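Pgp2 (Campylobacter jejuni subsp. jejuni, PDB 6XJ6) probably trims peptidoglycan as an LD-carboxypeptidase and directs helical cell shape, with peptidoglycan bound in a pocket on its accessory NTF2-like domain. Local coordinates at residues 271-276 / 281-286; 37-42 / 145-150; 157-160 / 166-169; 64-69 / 114-119; 194-199 / 217-222. All blocks are in the same frame, centred on the assembly; numbering follows the deposited sequence.

From the N terminus, contact 2 opens first, at residues 37-42. The loop it closes at 145-150 is long, and contact 4 (64-69 with 114-119) is nested inside it. The two touch where Phe-147 and Leu-39 meet Ile-118. Contacts 3, 5 and 1 then follow in series, and none of the five cross. Contact 3 closes a short loop between strand 156-161 of the catalytic domain and the segment leading into helix 170-188. Contact 5 joins two helices of the NTF2-like domain, and contact 1 closes its last hairpin. Those two touch through Glu-286 with Tyr-199 and Ile-283 with Phe-198. Contacts 1 and 2 lie on opposite sides of the chain's centre.

Contact 1. Residues 271-276 / 281-286; sequences LYVKID and MKILAE
Tyr-272 pairs with both Leu-284 and Ala-285, which makes a classic beta bulge in the last antiparallel hairpin of the NTF2-like domain. Its carbonyl O takes a bond from Leu-284 N at 2.7 Å and a weak one from Ala-285 N at 3.3 Å. Its own N gives a nearly straight bond to Ala-285 O (3.0 Å, 172° at the hydrogen). Beyond the bulge, Lys-274 and Lys-282 form a regular hydrogen-bonded pair, with Lys-274 N to Lys-282 O at 3.0 Å and Lys-282 N to Lys-274 O at 2.9 Å.

The apolar contacts lie mostly on the face of Val-273. Its CG1 meets Met-281 CG at 3.9 Å and Ile-283 CG1 at 4.0 Å. With CG beside its backbone N (chi1 -57°), Leu-271 lies alongside Glu-286 and rests CD2 on Glu-286 CG at 3.6 Å. On the other face the aliphatic chains of Lys-274 and Lys-282 touch. Their amines part: Lys-274 reaches Asp-200 and Glu-203, and Lys-282 reaches Ser-197 O.

Strand 249-260 pairs with the other edge of 263-275. Helix 170-188 packs on Met-281 and Ile-283, while helix 104-108 packs on Tyr-272 and Ala-285.

Contact 2. Residues 37-42 / 145-150; sequences KILRVY and EKFAQV
The Phe-147 ring meets strand 38-45 through its CE2 corner. Two methyl groups approach this corner obliquely. Val-41 CG2 is the nearer, 3.6 Å from Phe-147 CE2, and Leu-39 CD2 lies 4.0 Å from the same atom. Both side chains run roughly perpendicular to that of Phe-147. The rings of Phe-97 and Phe-53 also meet Phe-147, each edge-to-face. On the far side of the strand, Arg-40 pairs with Glu-54.

Phe-147 leaves the helix with CG anti to the backbone N (chi1 179°), and this brings the ring over to the strand. One helical turn on, Val-150 makes the second contact. Its CG1 meets Val-41 CG1 at 3.6 Å. The two valines point in opposing directions and overlap side to side.

This is helix-on-sheet packing in the YkuD catalytic domain. Helix 141-151 lies on the mixed five-stranded sheet. The axes of strand 38-42 and helix 145-150 approach to 10.2 Å and run at 31° to each other. Strand alternation sorts the residues: Leu-39 and Val-41 point toward the helix, Arg-40 and Tyr-42 away. Val-30 and Phe-53, from the two flanking strands, also pack on Leu-39 and Val-41. The Phe-147 side chain is about 9 Å from that of His-119, a predicted active-site residue.

Contact 3. Residues 157-160 / 166-169; sequences FVMT and IRAK
Met-159 reaches Ile-166 because its side chain is fully extended. A chi1 of 179° starts the chain straight out from the strand. It then stays straight through CG and SD, ending with chi3 at 169°. This carries the methyl CE to the loop, where it ends against the carbonyl O of Ile-166. The distance from Met-159 CE to Ile-166 O is 3.0 Å, short for a carbon and an oxygen, so its exact value should be read with caution. CE also faces the Ile-166 side chain more loosely, 4.3 Å from its CB. The rest of that isoleucine leads away from the strand.

Strand 156-161 runs between strands 27-33 and 77-80 in the mixed sheet of the YkuD catalytic domain. Residues 166-169 lie in the connection that follows it. Lys-169 takes the N-cap position of helix 170-188. The contact therefore joins a strand of the catalytic-domain sheet to the connection before that helix.

Arg-167 leaves the backbone away from the strand, but its folded chain returns the guanidinium to the same carbonyl. NH1 donates to Ile-166 O at 2.8 Å with a nearly straight N-H (165°). The oxygen lies in the guanidinium plane, while NH1 stands above the carbonyl plane. NH1 also forms a salt bridge with Glu-161, which binds Ile-166 N too. Ile-166 O thus has a methyl and a guanidinium as neighbours, in directions about a right angle apart. Leu-20, Leu-31 and Pro-240 add apolar packing around Met-159.

Contact 4. Residues 64-69 / 114-119; sequences GDKKIE and GGIWIH
Lys-66 and Glu-69 reach Gly-114 through a shared water, in a loop-to-loop contact of the YkuD catalytic domain. Lys-66 is buried and points toward the 114-119 segment. Its chain is extended as far as CE and turns at the last torsion (chi4 66°), bringing NZ round to the water and to Ile-68 O. Before that turn, Lys-66 CE comes no nearer than 4.3 Å to Ile-116 CD1. This is loose packing of the lysine chain beside the tip of the isoleucine.

Glu-69 comes from another direction. Its chain bends at chi2 (67°), which turns the carboxylate toward Gly-114. Glu-69 OE1 stays 4.0 Å from Gly-114 N, and the water bridges them from one side. Lys-66 NZ is held by several groups. It donates to Ile-68 O at 2.9 Å, from above that carbonyl's plane, and it forms a salt bridge with Asp-71. Asp-71 also binds the backbone N of Lys-67 and Ile-68, so this acid orders the loop as well as the lysine.

Segment 114-119 leads directly into the active site. It ends at His-119, the predicted proton donor/acceptor. The side chain of Ile-116 lies about 5 Å from that of Cys-136, the predicted nucleophile.

The water accepts a hydrogen bond from Lys-66 NZ at 3.0 Å. It accepts another from Gly-114 N at 3.2 Å. It also lies 2.7 Å from Glu-69 OE1, to which it probably donates.

Contact 5. Residues 194-199 / 217-222; sequences TYLSFY and SMKKSI
Tyr-195 and Lys-219 join two helices of the NTF2-like domain by one polar bond and some side-chain packing. Helix 192-196 carries the tyrosine and helix 212-223 the lysine. The contact is partly buried and lies away from the predicted active-site residues.

Both side chains point toward the opposite segment, and their directions are nearly perpendicular. In Tyr-195, chi1 near 180° (173°) swings CG clear of the backbone N, which sends the ring toward the second helix. Lys-219 bends at chi2 (-70°). Its aliphatic part then passes the ring obliquely, with CD 3.7 Å from Tyr-195 CE1. Leu-196 adds a looser touch, its CD2 lying 4.4 Å from Lys-219 CB.

Other aromatic groups surround the Tyr-195 ring. Tyr-199 CE2 lies 3.7 Å above one of its faces, toward the rim. Trp-183 of helix 170-188 meets it with nearly parallel planes, and Phe-223 meets it edge-to-face.

Leu-196 to Tyr-199 form a type I turn. Tyr-199 N bonds to Leu-196 O across the turn. Ser-197 OG donates to Thr-194 O at 2.6 Å, tying the turn back to the helix. Tyr-199 OH hydrogen-bonds with Glu-286 and Trp-183, linking the turn to the sheet and to the long helix.

At the end of the lysine, NZ donates to Tyr-195 OH at 3.1 Å.

Contact 1. Residues 271-276 / 281-286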
# COMPACT_ATOMS: atom_id res chain seq x y z
N LEU A 271 -2.56 -0.75 7.94
CA LEU A 271 -1.33 -0.46 8.66
C LEU A 271 -0.21 -0.27 7.65
O LEU A 271 -0.07 -1.06 6.72
CB LEU A 271 -0.96 -1.60 9.61
CG LEU A 271 -1.99 -2.03 10.65
CD1 LEU A 271 -1.48 -3.22 11.44
CD2 LEU A 271 -2.32 -0.88 11.59
N TYR A 272 0.58 0.78 7.85
CA TYR A 272 1.85 0.96 7.16
C TYR A 272 2.93 0.68 8.19
O TYR A 272 2.95 1.31 9.24
CB TYR A 272 1.96 2.38 6.59
CG TYR A 272 0.92 2.63 5.51
CD1 TYR A 272 -0.37 3.01 5.84
CD2 TYR A 272 1.22 2.42 4.17
CE1 TYR A 272 -1.33 3.20 4.87
CE2 TYR A 272 0.26 2.62 3.18
CZ TYR A 272 -1.01 3.00 3.54
OH TYR A 272 -1.97 3.18 2.58
N VAL A 273 3.79 -0.30 7.91
CA VAL A 273 4.71 -0.82 8.91
C VAL A 273 6.11 -0.94 8.34
O VAL A 273 6.32 -1.00 7.13
CB VAL A 273 4.25 -2.20 9.46
CG1 VAL A 273 2.79 -2.16 9.90
CG2 VAL A 273 4.47 -3.32 8.43
N LYS A 274 7.08 -0.97 9.24
CA LYS A 274 8.42 -1.42 8.93
C LYS A 274 8.74 -2.64 9.78
O LYS A 274 8.05 -2.93 10.77
CB LYS A 274 9.47 -0.33 9.18
CG LYS A 274 9.60 0.08 10.63
CD LYS A 274 10.63 1.17 10.81
CE LYS A 274 10.63 1.66 12.24
NZ LYS A 274 11.53 2.83 12.44
N ILE A 275 9.77 -3.38 9.38
CA ILE A 275 10.33 -4.45 10.19
C ILE A 275 11.60 -3.92 10.82
O ILE A 275 12.53 -3.51 10.11
CB ILE A 275 10.61 -5.70 9.34
CG1 ILE A 275 9.31 -6.25 8.74
CG2 ILE A 275 11.26 -6.76 10.21
CD1 ILE A 275 9.53 -7.38 7.77
N ASP A 276 11.65 -3.92 12.15
CA ASP A 276 12.78 -3.32 12.84
C ASP A 276 13.99 -4.26 12.82
O ASP A 276 13.94 -5.37 12.28
CB ASP A 276 12.38 -2.85 14.24
CG ASP A 276 12.19 -3.99 15.23
OD1 ASP A 276 12.46 -5.17 14.90
OD2 ASP A 276 11.75 -3.69 16.36
N MET A 281 7.42 -6.15 13.78
CA MET A 281 6.57 -5.14 13.17
C MET A 281 6.55 -3.87 14.01
O MET A 281 6.36 -3.91 15.23
CB MET A 281 5.14 -5.68 13.08
CG MET A 281 4.16 -4.71 12.46
SD MET A 281 2.51 -5.40 12.24
CE MET A 281 1.88 -5.28 13.90
N LYS A 282 6.71 -2.73 13.34
CA LYS A 282 6.55 -1.42 13.96
C LYS A 282 5.61 -0.60 13.09
O LYS A 282 5.93 -0.33 11.93
CB LYS A 282 7.89 -0.71 14.13
CG LYS A 282 8.79 -1.34 15.18
CD LYS A 282 8.22 -1.15 16.59
CE LYS A 282 9.19 -1.64 17.64
NZ LYS A 282 8.73 -1.30 19.02
N ILE A 283 4.47 -0.21 13.66
CA ILE A 283 3.44 0.51 12.92
C ILE A 283 3.85 1.97 12.79
O ILE A 283 4.19 2.63 13.78
CB ILE A 283 2.09 0.37 13.63
CG1 ILE A 283 1.64 -1.09 13.62
CG2 ILE A 283 1.03 1.26 12.97
CD1 ILE A 283 0.56 -1.40 14.61
N LEU A 284 3.82 2.48 11.56
CA LEU A 284 4.15 3.87 11.26
C LEU A 284 2.92 4.73 11.01
O LEU A 284 2.98 5.95 11.20
CB LEU A 284 5.04 3.94 10.01
CG LEU A 284 6.30 3.07 10.08
CD1 LEU A 284 7.01 3.02 8.74
CD2 LEU A 284 7.22 3.61 11.15
N ALA A 285 1.82 4.13 10.57
CA ALA A 285 0.57 4.82 10.35
C ALA A 285 -0.54 3.79 10.41
O ALA A 285 -0.37 2.66 9.94
CB ALA A 285 0.55 5.52 8.99
N GLU A 286 -1.66 4.18 11.00
CA GLU A 286 -2.76 3.25 11.22
C GLU A 286 -4.09 3.93 10.92
O GLU A 286 -4.38 5.00 11.47
CB GLU A 286 -2.77 2.72 12.65
CG GLU A 286 -4.02 1.92 13.00
CD GLU A 286 -3.97 1.28 14.37
OE1 GLU A 286 -3.02 1.58 15.13
OE2 GLU A 286 -4.89 0.51 14.70

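Contact 2. Residues 37-42 / 145-150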
# COMPACT_ATOMS: atom_id res chain seq x y z
N LYS A 37 12.02 2.96 -16.38
CA LYS A 37 10.95 3.44 -17.25
C LYS A 37 10.15 2.28 -17.84
O LYS A 37 9.82 2.25 -19.03
CB LYS A 37 11.47 4.38 -18.34
CG LYS A 37 12.33 5.52 -17.83
CD LYS A 37 11.60 6.42 -16.84
CE LYS A 37 12.47 7.57 -16.39
NZ LYS A 37 11.85 8.35 -15.28
N ILE A 38 9.82 1.31 -16.98
CA ILE A 38 9.02 0.16 -17.36
C ILE A 38 7.81 0.10 -16.43
O ILE A 38 7.95 0.24 -15.21
CB ILE A 38 9.80 -1.17 -17.28
CG1 ILE A 38 10.99 -1.15 -18.25
CG2 ILE A 38 8.88 -2.35 -17.61
CD1 ILE A 38 11.90 -2.37 -18.16
N LEU A 39 6.64 -0.09 -17.02
CA LEU A 39 5.42 -0.38 -16.28
C LEU A 39 4.92 -1.76 -16.71
O LEU A 39 4.86 -2.06 -17.90
CB LEU A 39 4.34 0.68 -16.55
CG LEU A 39 3.00 0.50 -15.82
CD1 LEU A 39 2.34 1.86 -15.57
CD2 LEU A 39 2.04 -0.40 -16.61
N ARG A 40 4.60 -2.59 -15.72
CA ARG A 40 4.06 -3.92 -15.97
C ARG A 40 2.81 -4.09 -15.11
O ARG A 40 2.70 -3.49 -14.04
CB ARG A 40 5.08 -5.01 -15.62
CG ARG A 40 6.25 -5.07 -16.59
CD ARG A 40 7.44 -5.85 -16.06
NE ARG A 40 8.43 -6.02 -17.12
CZ ARG A 40 9.72 -6.27 -16.93
NH1 ARG A 40 10.22 -6.37 -15.71
NH2 ARG A 40 10.52 -6.40 -17.98
N VAL A 41 1.85 -4.86 -15.61
CA VAL A 41 0.69 -5.26 -14.83
C VAL A 41 0.77 -6.76 -14.60
O VAL A 41 0.88 -7.54 -15.56
CB VAL A 41 -0.64 -4.87 -15.48
CG1 VAL A 41 -1.79 -5.23 -14.54
CG2 VAL A 41 -0.67 -3.39 -15.80
N TYR A 42 0.71 -7.15 -13.34
CA TYR A 42 0.74 -8.55 -12.96
C TYR A 42 -0.57 -8.93 -12.32
O TYR A 42 -1.10 -8.19 -11.49
CB TYR A 42 1.84 -8.81 -11.94
CG TYR A 42 3.23 -8.66 -12.48
CD1 TYR A 42 3.86 -9.72 -13.12
CD2 TYR A 42 3.93 -7.47 -12.34
CE1 TYR A 42 5.14 -9.59 -13.61
CE2 TYR A 42 5.21 -7.34 -12.82
CZ TYR A 42 5.81 -8.40 -13.46
OH TYR A 42 7.09 -8.27 -13.94
N GLU A 145 -5.73 0.97 -24.46
CA GLU A 145 -6.87 0.06 -24.52
C GLU A 145 -6.52 -1.28 -23.89
O GLU A 145 -7.32 -1.85 -23.14
CB GLU A 145 -7.34 -0.12 -25.96
CG GLU A 145 -8.07 1.08 -26.53
CD GLU A 145 -9.34 1.41 -25.76
OE1 GLU A 145 -9.77 0.58 -24.94
OE2 GLU A 145 -9.90 2.51 -25.98
N LYS A 146 -5.31 -1.80 -24.17
CA LYS A 146 -4.90 -3.06 -23.56
C LYS A 146 -4.74 -2.91 -22.06
O LYS A 146 -5.18 -3.78 -21.30
CB LYS A 146 -3.61 -3.57 -24.19
CG LYS A 146 -3.11 -4.87 -23.54
CD LYS A 146 -1.88 -5.46 -24.21
CE LYS A 146 -1.45 -6.74 -23.50
NZ LYS A 146 -0.32 -7.45 -24.17
N PHE A 147 -4.12 -1.82 -21.61
CA PHE A 147 -4.02 -1.57 -20.18
C PHE A 147 -5.40 -1.56 -19.53
O PHE A 147 -5.63 -2.18 -18.49
CB PHE A 147 -3.28 -0.25 -19.93
CG PHE A 147 -3.15 0.10 -18.48
CD1 PHE A 147 -4.10 0.88 -17.85
CD2 PHE A 147 -2.08 -0.37 -17.74
CE1 PHE A 147 -3.99 1.19 -16.51
CE2 PHE A 147 -1.96 -0.07 -16.41
CZ PHE A 147 -2.92 0.72 -15.78
N ALA A 148 -6.35 -0.85 -20.15
CA ALA A 148 -7.70 -0.75 -19.59
C ALA A 148 -8.36 -2.11 -19.49
O ALA A 148 -9.03 -2.41 -18.49
CB ALA A 148 -8.55 0.20 -20.43
N GLN A 149 -8.19 -2.95 -20.52
CA GLN A 149 -8.78 -4.29 -20.50
C GLN A 149 -8.20 -5.13 -19.38
O GLN A 149 -8.92 -5.91 -18.74
CB GLN A 149 -8.56 -4.96 -21.85
CG GLN A 149 -9.30 -4.29 -23.00
CD GLN A 149 -8.92 -4.87 -24.35
OE1 GLN A 149 -8.01 -5.69 -24.46
NE2 GLN A 149 -9.63 -4.45 -25.39
N VAL A 150 -6.90 -4.99 -19.11
CA VAL A 150 -6.26 -5.83 -18.10
C VAL A 150 -6.69 -5.45 -16.69
O VAL A 150 -6.77 -6.30 -15.81
CB VAL A 150 -4.72 -5.80 -18.27
CG1 VAL A 150 -4.02 -6.41 -17.06
CG2 VAL A 150 -4.31 -6.52 -19.54

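Contact 3. Residues 157-160 / 166-169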
# COMPACT_ATOMS: atom_id res chain seq x y z
N PHE A 157 -3.82 -2.66 -7.46
CA PHE A 157 -2.85 -1.92 -6.67
C PHE A 157 -1.77 -1.32 -7.56
O PHE A 157 -1.55 -1.75 -8.70
CB PHE A 157 -2.23 -2.83 -5.62
CG PHE A 157 -3.21 -3.31 -4.60
CD1 PHE A 157 -3.79 -2.41 -3.72
CD2 PHE A 157 -3.56 -4.64 -4.52
CE1 PHE A 157 -4.70 -2.84 -2.79
CE2 PHE A 157 -4.47 -5.07 -3.58
CZ PHE A 157 -5.05 -4.18 -2.72
N VAL A 158 -1.09 -0.32 -7.01
CA VAL A 158 -0.08 0.46 -7.70
C VAL A 158 1.18 0.39 -6.85
O VAL A 158 1.17 0.83 -5.70
CB VAL A 158 -0.53 1.91 -7.89
CG1 VAL A 158 0.60 2.81 -8.40
CG2 VAL A 158 -1.72 1.95 -8.83
N MET A 159 2.24 -0.16 -7.41
CA MET A 159 3.51 -0.33 -6.71
C MET A 159 4.55 0.40 -7.55
O MET A 159 4.82 0.00 -8.68
CB MET A 159 3.82 -1.82 -6.57
CG MET A 159 5.13 -2.12 -5.89
SD MET A 159 5.29 -3.89 -5.63
CE MET A 159 7.01 -3.98 -5.16
N THR A 160 5.10 1.48 -7.01
CA THR A 160 6.04 2.31 -7.75
C THR A 160 7.38 2.34 -7.04
O THR A 160 7.47 2.75 -5.87
CB THR A 160 5.49 3.72 -7.94
OG1 THR A 160 4.23 3.60 -8.63
CG2 THR A 160 6.44 4.56 -8.77
N ILE A 166 12.13 -3.98 -5.44
CA ILE A 166 11.61 -4.24 -4.10
C ILE A 166 10.67 -5.42 -4.20
O ILE A 166 9.67 -5.37 -4.93
CB ILE A 166 10.90 -3.00 -3.54
CG1 ILE A 166 11.85 -1.79 -3.57
CG2 ILE A 166 10.40 -3.26 -2.13
CD1 ILE A 166 13.19 -2.02 -2.92
N ARG A 167 10.99 -6.50 -3.50
CA ARG A 167 10.14 -7.67 -3.49
C ARG A 167 9.93 -8.17 -2.07
O ARG A 167 10.84 -8.13 -1.24
CB ARG A 167 10.72 -8.79 -4.34
CG ARG A 167 10.89 -8.43 -5.80
CD ARG A 167 9.55 -8.20 -6.51
NE ARG A 167 9.76 -7.97 -7.94
CZ ARG A 167 9.98 -6.77 -8.48
NH1 ARG A 167 10.00 -5.68 -7.74
NH2 ARG A 167 10.18 -6.67 -9.79
N ALA A 168 8.71 -8.62 -1.80
CA ALA A 168 8.40 -9.22 -0.52
C ALA A 168 9.14 -10.54 -0.36
O ALA A 168 9.47 -11.23 -1.34
CB ALA A 168 6.90 -9.46 -0.40
N LYS A 169 9.40 -10.90 0.90
CA LYS A 169 10.07 -12.14 1.24
C LYS A 169 9.14 -12.97 2.11
O LYS A 169 8.43 -12.44 2.97
CB LYS A 169 11.39 -11.86 1.98
CG LYS A 169 12.36 -10.96 1.21
CD LYS A 169 12.78 -11.58 -0.12
CE LYS A 169 13.35 -10.54 -1.07
NZ LYS A 169 13.60 -11.12 -2.42

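Contact 4. Residues 64-69 / 114-119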
# COMPACT_ATOMS: atom_id res chain seq x y z
N GLY A 64 13.16 11.11 -7.26
CA GLY A 64 13.07 11.53 -5.88
C GLY A 64 11.70 11.25 -5.29
O GLY A 64 10.70 11.09 -5.99
N ASP A 65 11.69 11.19 -3.96
CA ASP A 65 10.47 10.98 -3.18
C ASP A 65 9.57 12.21 -3.30
O ASP A 65 10.00 13.34 -3.04
CB ASP A 65 10.91 10.77 -1.73
CG ASP A 65 9.78 10.33 -0.81
OD1 ASP A 65 9.01 9.42 -1.17
OD2 ASP A 65 9.70 10.90 0.31
N LYS A 66 8.31 12.01 -3.70
CA LYS A 66 7.37 13.12 -3.74
C LYS A 66 7.07 13.61 -2.34
O LYS A 66 6.90 12.82 -1.41
CB LYS A 66 6.05 12.74 -4.43
CG LYS A 66 5.08 13.95 -4.53
CD LYS A 66 3.85 13.67 -5.38
CE LYS A 66 2.93 14.90 -5.45
NZ LYS A 66 3.53 16.05 -6.18
N LYS A 67 6.98 14.93 -2.19
CA LYS A 67 6.73 15.55 -0.90
C LYS A 67 5.59 16.55 -0.92
O LYS A 67 4.84 16.63 0.04
CB LYS A 67 8.00 16.27 -0.42
CG LYS A 67 9.26 15.43 -0.41
CD LYS A 67 9.34 14.53 0.79
CE LYS A 67 10.73 13.94 0.92
NZ LYS A 67 10.88 13.09 2.14
N ILE A 68 5.45 17.31 -2.01
CA ILE A 68 4.55 18.46 -2.01
C ILE A 68 3.90 18.62 -3.37
O ILE A 68 4.43 18.20 -4.40
CB ILE A 68 5.26 19.78 -1.63
CG1 ILE A 68 6.45 20.05 -2.56
CG2 ILE A 68 5.70 19.74 -0.18
CD1 ILE A 68 7.01 21.46 -2.45
N GLU A 69 2.74 19.26 -3.36
CA GLU A 69 2.18 19.83 -4.58
C GLU A 69 3.21 20.73 -5.24
O GLU A 69 3.76 21.64 -4.61
CB GLU A 69 0.94 20.65 -4.21
CG GLU A 69 0.32 21.44 -5.36
CD GLU A 69 -0.27 20.55 -6.43
OE1 GLU A 69 -0.54 19.37 -6.14
OE2 GLU A 69 -0.49 21.04 -7.56
N GLY A 114 -1.42 15.61 -5.15
CA GLY A 114 -2.51 14.79 -5.63
C GLY A 114 -2.47 14.75 -7.14
O GLY A 114 -1.49 15.15 -7.76
N GLY A 115 -3.56 14.26 -7.72
CA GLY A 115 -3.65 14.20 -9.17
C GLY A 115 -2.58 13.34 -9.80
O GLY A 115 -2.09 13.66 -10.89
N ILE A 116 -2.20 12.25 -9.14
CA ILE A 116 -1.22 11.31 -9.67
C ILE A 116 -2.00 10.21 -10.36
O ILE A 116 -2.61 9.35 -9.71
CB ILE A 116 -0.31 10.76 -8.57
CG1 ILE A 116 0.43 11.89 -7.85
CG2 ILE A 116 0.66 9.75 -9.15
CD1 ILE A 116 1.29 12.78 -8.76
N TRP A 117 -2.00 10.25 -11.69
CA TRP A 117 -2.79 9.38 -12.53
C TRP A 117 -1.88 8.61 -13.47
O TRP A 117 -0.72 8.97 -13.69
CB TRP A 117 -3.73 10.19 -13.43
CG TRP A 117 -4.67 11.12 -12.73
CD1 TRP A 117 -4.98 11.14 -11.40
CD2 TRP A 117 -5.45 12.15 -13.33
NE1 TRP A 117 -5.89 12.14 -11.14
CE2 TRP A 117 -6.21 12.76 -12.32
CE3 TRP A 117 -5.58 12.61 -14.65
CZ2 TRP A 117 -7.07 13.83 -12.57
CZ3 TRP A 117 -6.44 13.67 -14.89
CH2 TRP A 117 -7.18 14.26 -13.86
N ILE A 118 -2.42 7.52 -14.01
CA ILE A 118 -1.90 6.88 -15.20
C ILE A 118 -2.79 7.33 -16.36
O ILE A 118 -4.02 7.22 -16.27
CB ILE A 118 -1.91 5.35 -15.06
CG1 ILE A 118 -1.00 4.92 -13.91
CG2 ILE A 118 -1.52 4.67 -16.38
CD1 ILE A 118 -1.07 3.42 -13.57
N HIS A 119 -2.18 7.84 -17.42
CA HIS A 119 -2.96 8.35 -18.54
C HIS A 119 -2.13 8.23 -19.81
O HIS A 119 -1.10 7.54 -19.84
CB HIS A 119 -3.48 9.77 -18.25
CG HIS A 119 -2.41 10.79 -18.00
ND1 HIS A 119 -1.49 11.15 -18.96
CD2 HIS A 119 -2.13 11.53 -16.91
CE1 HIS A 119 -0.68 12.08 -18.47
NE2 HIS A 119 -1.05 12.33 -17.22
O HOH W 1 0.86 17.21 -6.79

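Contact 5. Residues 194-199 / 217-222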
# COMPACT_ATOMS: atom_id res chain seq x y z
N THR A 194 2.03 -4.88 25.63
CA THR A 194 2.26 -5.65 24.41
C THR A 194 1.76 -4.88 23.19
O THR A 194 2.44 -4.82 22.16
CB THR A 194 1.58 -7.02 24.50
OG1 THR A 194 2.09 -7.72 25.64
CG2 THR A 194 1.85 -7.84 23.24
N TYR A 195 0.57 -4.29 23.29
CA TYR A 195 0.01 -3.51 22.18
C TYR A 195 0.97 -2.41 21.76
O TYR A 195 1.29 -2.27 20.57
CB TYR A 195 -1.34 -2.95 22.63
CG TYR A 195 -2.01 -1.96 21.69
CD1 TYR A 195 -1.92 -0.60 21.92
CD2 TYR A 195 -2.77 -2.39 20.61
CE1 TYR A 195 -2.54 0.31 21.09
CE2 TYR A 195 -3.40 -1.48 19.77
CZ TYR A 195 -3.28 -0.14 20.02
OH TYR A 195 -3.90 0.79 19.21
N LEU A 196 1.46 -1.63 22.72
CA LEU A 196 2.33 -0.50 22.40
C LEU A 196 3.68 -0.93 21.85
O LEU A 196 4.33 -0.14 21.16
CB LEU A 196 2.54 0.37 23.64
CG LEU A 196 1.31 1.11 24.16
CD1 LEU A 196 1.62 1.79 25.48
CD2 LEU A 196 0.82 2.12 23.13
N SER A 197 4.12 -2.16 22.12
CA SER A 197 5.40 -2.62 21.59
C SER A 197 5.41 -2.69 20.06
O SER A 197 6.49 -2.81 19.47
CB SER A 197 5.74 -4.00 22.16
OG SER A 197 4.96 -5.02 21.56
N PHE A 198 4.25 -2.63 19.41
CA PHE A 198 4.18 -2.71 17.97
C PHE A 198 4.15 -1.35 17.29
O PHE A 198 3.93 -1.28 16.08
CB PHE A 198 2.96 -3.53 17.54
CG PHE A 198 3.07 -4.98 17.89
CD1 PHE A 198 2.40 -5.51 18.97
CD2 PHE A 198 3.89 -5.82 17.14
CE1 PHE A 198 2.51 -6.84 19.29
CE2 PHE A 198 4.01 -7.15 17.46
CZ PHE A 198 3.33 -7.66 18.54
N TYR A 199 4.39 -0.27 18.04
CA TYR A 199 4.45 1.07 17.48
C TYR A 199 5.88 1.59 17.61
O TYR A 199 6.57 1.32 18.59
CB TYR A 199 3.46 2.00 18.18
CG TYR A 199 2.03 1.57 17.91
CD1 TYR A 199 1.30 2.11 16.87
CD2 TYR A 199 1.43 0.58 18.69
CE1 TYR A 199 0.01 1.69 16.61
CE2 TYR A 199 0.15 0.16 18.43
CZ TYR A 199 -0.57 0.71 17.40
OH TYR A 199 -1.84 0.28 17.14
N SER A 217 -0.17 6.81 27.08
CA SER A 217 -1.05 7.08 28.21
C SER A 217 -2.51 7.08 27.79
O SER A 217 -3.38 6.64 28.55
CB SER A 217 -0.65 8.41 28.86
OG SER A 217 0.67 8.34 29.36
N MET A 218 -2.81 7.58 26.58
CA MET A 218 -4.18 7.55 26.09
C MET A 218 -4.67 6.12 25.93
O MET A 218 -5.80 5.80 26.32
CB MET A 218 -4.26 8.26 24.73
CG MET A 218 -5.65 8.22 24.10
SD MET A 218 -5.68 8.67 22.36
CE MET A 218 -4.98 7.22 21.59
N LYS A 219 -3.84 5.26 25.35
CA LYS A 219 -4.27 3.88 25.14
C LYS A 219 -4.44 3.15 26.46
O LYS A 219 -5.39 2.38 26.63
CB LYS A 219 -3.28 3.15 24.24
CG LYS A 219 -3.35 3.59 22.79
CD LYS A 219 -4.65 3.11 22.13
CE LYS A 219 -4.73 3.54 20.68
NZ LYS A 219 -5.92 2.94 20.01
N LYS A 220 -3.55 3.40 27.42
CA LYS A 220 -3.70 2.77 28.73
C LYS A 220 -5.01 3.21 29.36
O LYS A 220 -5.74 2.39 29.94
CB LYS A 220 -2.52 3.14 29.63
CG LYS A 220 -2.48 2.35 30.93
CD LYS A 220 -1.32 2.77 31.80
CE LYS A 220 -1.24 1.92 33.06
NZ LYS A 220 -0.06 2.28 33.90
N SER A 221 -5.35 4.49 29.22
CA SER A 221 -6.62 4.99 29.73
C SER A 221 -7.79 4.28 29.06
O SER A 221 -8.72 3.81 29.74
CB SER A 221 -6.68 6.50 29.49
OG SER A 221 -7.78 7.07 30.14
N ILE A 222 -7.78 4.20 27.73
CA ILE A 222 -8.85 3.52 27.00
C ILE A 222 -8.91 2.04 27.39
O ILE A 222 -9.99 1.50 27.66
CB ILE A 222 -8.68 3.71 25.48
CG1 ILE A 222 -8.86 5.18 25.12
CG2 ILE A 222 -9.67 2.83 24.71
CD1 ILE A 222 -8.55 5.50 23.69